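Long-range contacts in 3-ketosteroid-delta4-5alpha-dehydrogenase (Rhodococcus jostii, PDB 4AT2), which catalyses the FAD-dependent introduction of a double bond between C4 and C5 of 5alpha-reduced 3-ketosteroids, probably as a step in bacterial steroid breakdown: residues A[86-91]-A[182-187]; A[94-99]-A[162-167]. All coordinates share one frame; numbering follows the deposited sequence.

Contact 1: A[86-91]-A[182-187]; sequences FIYLGG and APRGHV. With FAD (flavin-adenine dinucleotide), chain D.
Ile87 and His186 exchange a pair of backbone hydrogen bonds, Ile87 N to His186 O at 2.8 Å and His186 N to Ile87 O at 3.0 Å. Leu89 N continues the ladder, donating a hydrogen bond to Arg184 O (3.0 Å) in the carbonyl plane. That oxygen carries a second donor: His186 ND1, 3.0 Å from Arg184 O, reaches it from above the carbonyl plane, 73° out, although the bond lies in the plane of the imidazole. With NE2 bonded to Thr93, the imidazole is fixed in rotation.

The backbone bonds pair strands 87-88 and 185-186 antiparallel in a small three-stranded sheet that meets the flavin. Just ahead of the bridge, the backbone of Phe86 grips the isoalloxazine twice, through Phe86 N to FAD O4 (2.9 Å) and FAD N3 to Phe86 O (3.0 Å).

Apolar contacts are largely CH-pi. Arg184 CB sits over one face of Tyr88, 3.8 Å from the ring centroid. Leu89 CB does the same over His186, and Val187 CG2 over Phe86, whose ring edge meets the CA of Gly185.

Charge gathers round Arg184. Its chain, extended from CG to NE, carries the guanidinium past the Tyr88 ring, where NH1 donates in plane to Tyr88 OH (3.0 Å, 160° at the hydrogen). Glu170 also bonds that hydroxyl, while Asp103 forms a salt bridge with NE. With an alanine in place of Tyr88, both Arg184 NH1 and Glu170 would probably lose their shared hydroxyl, and a gap would be likely to open against the arginine's CB and CD.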
loop_
_atom_site.group_PDB
_atom_site.type_symbol
_atom_site.label_atom_id
_atom_site.label_comp_id
_atom_site.label_asym_id
_atom_site.label_seq_id
_atom_site.Cartn_x
_atom_site.Cartn_y
_atom_site.Cartn_z
ATOM N N PHE A 86 -21.606 14.043 3.144
ATOM C CA PHE A 86 -22.036 12.702 2.725
ATOM C C PHE A 86 -21.884 11.734 3.887
ATOM O O PHE A 86 -20.871 11.746 4.596
ATOM C CB PHE A 86 -21.172 12.163 1.586
ATOM C CG PHE A 86 -21.494 12.729 0.242
ATOM C CD1 PHE A 86 -22.499 12.177 -0.540
ATOM C CD2 PHE A 86 -20.735 13.771 -0.273
ATOM C CE1 PHE A 86 -22.773 12.685 -1.807
ATOM C CE2 PHE A 86 -21.002 14.283 -1.539
ATOM C CZ PHE A 86 -22.026 13.739 -2.302
ATOM N N ILE A 87 -22.885 10.876 4.054
ATOM C CA ILE A 87 -22.840 9.784 5.017
ATOM C C ILE A 87 -23.277 8.551 4.225
ATOM O O ILE A 87 -24.377 8.538 3.668
ATOM C CB ILE A 87 -23.801 10.022 6.207
ATOM C CG1 ILE A 87 -23.678 11.455 6.750
ATOM C CG2 ILE A 87 -23.528 8.995 7.308
ATOM C CD1 ILE A 87 -24.716 11.805 7.806
ATOM N N TYR A 88 -22.391 7.557 4.130
ATOM C CA TYR A 88 -22.611 6.393 3.281
ATOM C C TYR A 88 -23.550 5.392 3.954
ATOM O O TYR A 88 -23.139 4.619 4.807
ATOM C CB TYR A 88 -21.271 5.732 2.888
ATOM C CG TYR A 88 -21.435 4.836 1.687
ATOM C CD1 TYR A 88 -21.308 5.356 0.397
ATOM C CD2 TYR A 88 -21.780 3.486 1.841
ATOM C CE1 TYR A 88 -21.498 4.550 -0.712
ATOM C CE2 TYR A 88 -21.967 2.666 0.731
ATOM C CZ TYR A 88 -21.838 3.210 -0.536
ATOM O OH TYR A 88 -22.049 2.426 -1.639
ATOM N N LEU A 89 -24.823 5.418 3.567
ATOM C CA LEU A 89 -25.847 4.606 4.225
ATOM C C LEU A 89 -26.733 3.944 3.192
ATOM O O LEU A 89 -26.879 4.456 2.088
ATOM C CB LEU A 89 -26.695 5.483 5.150
ATOM C CG LEU A 89 -25.936 6.269 6.226
ATOM C CD1 LEU A 89 -26.884 7.244 6.887
ATOM C CD2 LEU A 89 -25.314 5.333 7.263
ATOM N N GLY A 90 -27.333 2.809 3.542
ATOM C CA GLY A 90 -28.169 2.109 2.576
ATOM C C GLY A 90 -28.858 0.917 3.184
ATOM O O GLY A 90 -29.041 0.848 4.410
ATOM N N GLY A 91 -29.250 -0.006 2.308
ATOM C CA GLY A 91 -29.982 -1.203 2.701
ATOM C C GLY A 91 -31.480 -1.001 2.799
ATOM O O GLY A 91 -32.195 -1.861 3.327
ATOM N N ALA A 182 -27.537 1.529 -6.397
ATOM C CA ALA A 182 -28.398 2.228 -5.458
ATOM C C ALA A 182 -27.561 3.365 -4.896
ATOM O O ALA A 182 -26.404 3.160 -4.528
ATOM C CB ALA A 182 -28.854 1.302 -4.333
ATOM N N PRO A 183 -28.130 4.573 -4.847
ATOM C CA PRO A 183 -27.414 5.708 -4.283
ATOM C C PRO A 183 -27.397 5.596 -2.772
ATOM O O PRO A 183 -28.424 5.266 -2.168
ATOM C CB PRO A 183 -28.246 6.907 -4.756
ATOM C CG PRO A 183 -29.638 6.362 -4.879
ATOM C CD PRO A 183 -29.461 4.944 -5.372
ATOM N N ARG A 184 -26.240 5.880 -2.175
ATOM C CA ARG A 184 -26.068 5.727 -0.734
ATOM C C ARG A 184 -25.464 6.972 -0.096
ATOM O O ARG A 184 -25.225 6.997 1.101
ATOM C CB ARG A 184 -25.212 4.487 -0.446
ATOM C CG ARG A 184 -25.902 3.208 -0.926
ATOM C CD ARG A 184 -25.228 1.933 -0.449
ATOM N NE ARG A 184 -25.864 0.803 -1.129
ATOM C CZ ARG A 184 -25.371 0.208 -2.212
ATOM N NH1 ARG A 184 -24.198 0.583 -2.727
ATOM N NH2 ARG A 184 -26.057 -0.779 -2.779
ATOM N N GLY A 185 -25.218 8.011 -0.893
ATOM C CA GLY A 185 -24.730 9.268 -0.323
ATOM C C GLY A 185 -25.878 10.046 0.311
ATOM O O GLY A 185 -26.625 10.731 -0.397
ATOM N N HIS A 186 -26.023 9.931 1.635
ATOM C CA HIS A 186 -27.060 10.661 2.388
ATOM C C HIS A 186 -26.478 11.942 2.907
ATOM O O HIS A 186 -25.459 11.917 3.583
ATOM C CB HIS A 186 -27.578 9.813 3.546
ATOM C CG HIS A 186 -28.394 8.617 3.112
ATOM N ND1 HIS A 186 -27.884 7.609 2.365
ATOM C CD2 HIS A 186 -29.719 8.290 3.364
ATOM C CE1 HIS A 186 -28.846 6.688 2.163
ATOM N NE2 HIS A 186 -29.967 7.110 2.777
ATOM N N VAL A 187 -27.110 13.071 2.599
ATOM C CA VAL A 187 -26.495 14.380 2.877
ATOM C C VAL A 187 -27.443 15.213 3.727
ATOM O O VAL A 187 -28.577 15.448 3.322
ATOM C CB VAL A 187 -26.157 15.129 1.562
ATOM C CG1 VAL A 187 -25.399 16.432 1.835
ATOM C CG2 VAL A 187 -25.338 14.228 0.642
HETATM P PA FAD D . -12.389 14.818 13.032
HETATM O O1A FAD D . -13.793 15.087 12.653
HETATM O O2A FAD D . -11.322 15.620 12.416
HETATM O O5B FAD D . -12.278 14.950 14.625
HETATM C C5B FAD D . -11.044 14.689 15.300
HETATM C C4B FAD D . -10.897 15.696 16.454
HETATM O O4B FAD D . -9.726 15.267 17.182
HETATM C C3B FAD D . -10.592 17.093 15.900
HETATM O O3B FAD D . -11.512 18.048 16.486
HETATM C C2B FAD D . -9.141 17.348 16.323
HETATM O O2B FAD D . -8.931 18.755 16.616
HETATM C C1B FAD D . -9.021 16.487 17.578
HETATM N N9A FAD D . -7.634 16.092 17.910
HETATM C C8A FAD D . -6.613 15.833 17.084
HETATM N N7A FAD D . -5.555 15.505 17.822
HETATM C C5A FAD D . -5.916 15.545 19.120
HETATM C C6A FAD D . -5.266 15.313 20.288
HETATM N N6A FAD D . -3.985 14.948 20.255
HETATM N N1A FAD D . -5.880 15.437 21.477
HETATM C C2A FAD D . -7.217 15.801 21.535
HETATM N N3A FAD D . -7.876 16.042 20.333
HETATM C C4A FAD D . -7.204 15.908 19.158
HETATM N N1 FAD D . -15.903 12.241 4.473
HETATM C C2 FAD D . -17.192 11.764 4.314
HETATM O O2 FAD D . -17.464 10.638 4.710
HETATM N N3 FAD D . -18.173 12.565 3.712
HETATM C C4 FAD D . -17.847 13.834 3.231
HETATM O O4 FAD D . -18.732 14.505 2.692
HETATM C C4X FAD D . -16.540 14.313 3.385
HETATM N N5 FAD D . -16.183 15.531 2.910
HETATM C C5X FAD D . -14.879 15.868 2.862
HETATM C C6 FAD D . -14.469 16.999 2.149
HETATM C C7 FAD D . -13.122 17.367 2.107
HETATM C C7M FAD D . -12.768 18.517 1.373
HETATM C C8 FAD D . -12.161 16.585 2.780
HETATM C C8M FAD D . -10.786 16.902 2.785
HETATM C C9 FAD D . -12.575 15.463 3.501
HETATM C C9A FAD D . -13.927 15.087 3.526
HETATM N N10 FAD D . -14.332 13.980 4.195
HETATM C C10 FAD D . -15.575 13.518 4.005
HETATM C "C1'" FAD D . -13.478 13.291 5.197
HETATM C "C2'" FAD D . -14.005 13.576 6.612
HETATM O "O2'" FAD D . -14.114 14.997 6.722
HETATM C "C3'" FAD D . -13.039 13.044 7.682
HETATM O "O3'" FAD D . -12.401 11.821 7.273
HETATM C "C4'" FAD D . -13.799 12.819 8.999
HETATM O "O4'" FAD D . -14.422 14.057 9.374
HETATM C "C5'" FAD D . -12.842 12.374 10.107
HETATM O "O5'" FAD D . -13.615 12.097 11.291
HETATM P P FAD D . -12.878 11.926 12.714
HETATM O O1P FAD D . -11.901 10.833 12.656
HETATM O O2P FAD D . -13.943 11.928 13.771
HETATM O O3P FAD D . -11.948 13.264 12.767
#

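Contact 2: A[94-99]-A[162-167]; sequences PLQKAC and DGLMYS
Helix 94-98 of the FAD-binding domain packs on strand 164-165, an outer strand of a small antiparallel sheet, in a worked case of how few groups such a joint can use: Leu95, Gln96 and Cys99 against Gly163 and Leu164. Leu164 carries most of the contact from the strand's side. Its CG stands anti to the backbone N (chi1 -171°), which directs the side chain at the helix and leaves one methyl, CD2, to do most of the touching. Leu164 CD2 lies 3.9 Å from the CA of Gln96 and also 3.9 Å from Cys99 CB, so it rests between Gln96 and Cys99, three residues apart. The sulfur of Cys99 follows more loosely, with SG 4.1 Å from the same methyl.

Leu95 works from the other end of the contact. Its two methyls divide the task: CD2 meets Leu164 CB at 3.9 Å, whereas CD1 rests on the backbone of Gly163, 3.3 Å from its O. The two leucines run alongside each other, pointing opposite ways, and Leu164's own CD2 goes on to Gln96 and Cys99. A chi1 of -145° takes Leu95 away from the staggered positions, perhaps the price of placing both methyls.

The helix is little more than one turn, held by bonds such as Ala98 N to Pro94 O (2.9 Å). Gln96 ties it down further: its OE1 accepts from the backbone N of Gly92 and Thr93, and its NE2 donates to Pro183 O and Asp103. His186 of strand 185-186 touches Leu95, Gln96 and Leu164 alike, Tyr136 of helix 132-141 packs on Leu95, and backbone bonds to Ser149 and Trp151 join Leu164 to a neighbouring loop.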
loop_
_atom_site.group_PDB
_atom_site.type_symbol
_atom_site.label_atom_id
_atom_site.label_comp_id
_atom_site.label_asym_id
_atom_site.label_seq_id
_atom_site.Cartn_x
_atom_site.Cartn_y
_atom_site.Cartn_z
ATOM N N PRO A 94 -35.319 5.092 4.906
ATOM C CA PRO A 94 -36.510 5.848 4.519
ATOM C C PRO A 94 -36.227 6.870 3.408
ATOM O O PRO A 94 -37.111 7.157 2.603
ATOM C CB PRO A 94 -36.901 6.550 5.816
ATOM C CG PRO A 94 -36.475 5.577 6.874
ATOM C CD PRO A 94 -35.151 5.059 6.373
ATOM N N LEU A 95 -35.012 7.413 3.368
ATOM C CA LEU A 95 -34.651 8.368 2.314
ATOM C C LEU A 95 -34.585 7.682 0.942
ATOM O O LEU A 95 -35.150 8.185 -0.047
ATOM C CB LEU A 95 -33.322 9.049 2.634
ATOM C CG LEU A 95 -33.171 10.511 2.203
ATOM C CD1 LEU A 95 -31.723 10.938 2.369
ATOM C CD2 LEU A 95 -33.627 10.835 0.796
ATOM N N GLN A 96 -33.898 6.539 0.874
ATOM C CA GLN A 96 -33.853 5.769 -0.371
ATOM C C GLN A 96 -35.274 5.441 -0.849
ATOM O O GLN A 96 -35.588 5.631 -2.014
ATOM C CB GLN A 96 -33.049 4.473 -0.215
ATOM C CG GLN A 96 -31.544 4.691 -0.084
ATOM C CD GLN A 96 -30.810 3.386 0.170
ATOM O OE1 GLN A 96 -31.191 2.626 1.043
ATOM N NE2 GLN A 96 -29.755 3.131 -0.591
ATOM N N LYS A 97 -36.121 4.979 0.068
ATOM C CA LYS A 97 -37.494 4.588 -0.290
ATOM C C LYS A 97 -38.291 5.791 -0.807
ATOM O O LYS A 97 -39.001 5.693 -1.825
ATOM C CB LYS A 97 -38.199 3.924 0.907
ATOM C CG LYS A 97 -37.631 2.547 1.226
ATOM C CD LYS A 97 -38.313 1.901 2.426
ATOM C CE LYS A 97 -37.711 0.534 2.719
ATOM N NZ LYS A 97 -38.085 -0.524 1.734
ATOM N N ALA A 98 -38.153 6.931 -0.129
ATOM C CA ALA A 98 -38.870 8.154 -0.536
ATOM C C ALA A 98 -38.479 8.623 -1.941
ATOM O O ALA A 98 -39.299 9.209 -2.670
ATOM C CB ALA A 98 -38.630 9.266 0.479
ATOM N N CYS A 99 -37.232 8.349 -2.312
ATOM C CA CYS A 99 -36.689 8.706 -3.626
ATOM C C CYS A 99 -36.844 7.584 -4.655
ATOM O O CYS A 99 -36.473 7.741 -5.812
ATOM C CB CYS A 99 -35.216 9.129 -3.496
ATOM S SG CYS A 99 -34.991 10.632 -2.500
ATOM N N ASP A 162 -30.458 18.822 -1.528
ATOM C CA ASP A 162 -30.950 17.451 -1.694
ATOM C C ASP A 162 -30.252 16.475 -0.760
ATOM O O ASP A 162 -29.091 16.673 -0.376
ATOM C CB ASP A 162 -30.834 17.010 -3.149
ATOM C CG ASP A 162 -31.700 17.850 -4.058
ATOM O OD1 ASP A 162 -32.935 17.866 -3.860
ATOM O OD2 ASP A 162 -31.150 18.524 -4.945
ATOM N N GLY A 163 -30.977 15.432 -0.370
ATOM C CA GLY A 163 -30.485 14.511 0.643
ATOM C C GLY A 163 -29.845 13.231 0.145
ATOM O O GLY A 163 -29.190 12.533 0.911
ATOM N N LEU A 164 -30.032 12.902 -1.132
ATOM C CA LEU A 164 -29.519 11.626 -1.641
ATOM C C LEU A 164 -28.834 11.787 -2.993
ATOM O O LEU A 164 -29.316 12.521 -3.864
ATOM C CB LEU A 164 -30.656 10.583 -1.711
ATOM C CG LEU A 164 -30.314 9.118 -2.024
ATOM C CD1 LEU A 164 -29.547 8.458 -0.884
ATOM C CD2 LEU A 164 -31.605 8.354 -2.287
ATOM N N MET A 165 -27.699 11.111 -3.152
ATOM C CA MET A 165 -26.902 11.216 -4.377
ATOM C C MET A 165 -26.014 9.985 -4.477
ATOM O O MET A 165 -25.593 9.452 -3.454
ATOM C CB MET A 165 -26.049 12.489 -4.311
ATOM C CG MET A 165 -25.279 12.825 -5.573
ATOM S SD MET A 165 -24.462 14.430 -5.379
ATOM C CE MET A 165 -23.329 14.380 -6.761
ATOM N N TYR A 166 -25.756 9.519 -5.698
ATOM C CA TYR A 166 -24.711 8.511 -5.905
ATOM C C TYR A 166 -23.373 9.086 -5.486
ATOM O O TYR A 166 -23.067 10.241 -5.783
ATOM C CB TYR A 166 -24.636 8.056 -7.368
ATOM C CG TYR A 166 -25.682 7.024 -7.730
ATOM C CD1 TYR A 166 -25.518 5.682 -7.363
ATOM C CD2 TYR A 166 -26.838 7.386 -8.436
ATOM C CE1 TYR A 166 -26.469 4.723 -7.695
ATOM C CE2 TYR A 166 -27.798 6.433 -8.769
ATOM C CZ TYR A 166 -27.608 5.109 -8.397
ATOM O OH TYR A 166 -28.558 4.156 -8.717
ATOM N N SER A 167 -22.566 8.276 -4.802
ATOM C CA SER A 167 -21.334 8.803 -4.203
ATOM C C SER A 167 -20.145 7.836 -4.254
ATOM O O SER A 167 -19.082 8.134 -3.696
ATOM C CB SER A 167 -21.611 9.266 -2.751
ATOM O OG SER A 167 -21.756 8.168 -1.860
#

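Overall arrangement
The two contacts lie about 7 Å apart between centres and share one antiparallel sheet in which strand 185-186 runs between 87-88 and 164-165. Along the chain the order is strand 87-88, helix 94-98, strand 164-165, strand 185-186, so contact 2 forms wholly within the part of the chain between the two strands of contact 1. Probable backbone hydrogen bonds knit them directly: Val187 N to Gly163 O (2.7 Å) and Gly185 N to Met165 O (3.0 Å). Contact 1 meets the flavin, with the bound steroid close to Phe86; contact 2 is the outer layer, where Gly163 lies about 12 Å from the FAD. The sheet thus links the cofactor site to the helix packed outside it.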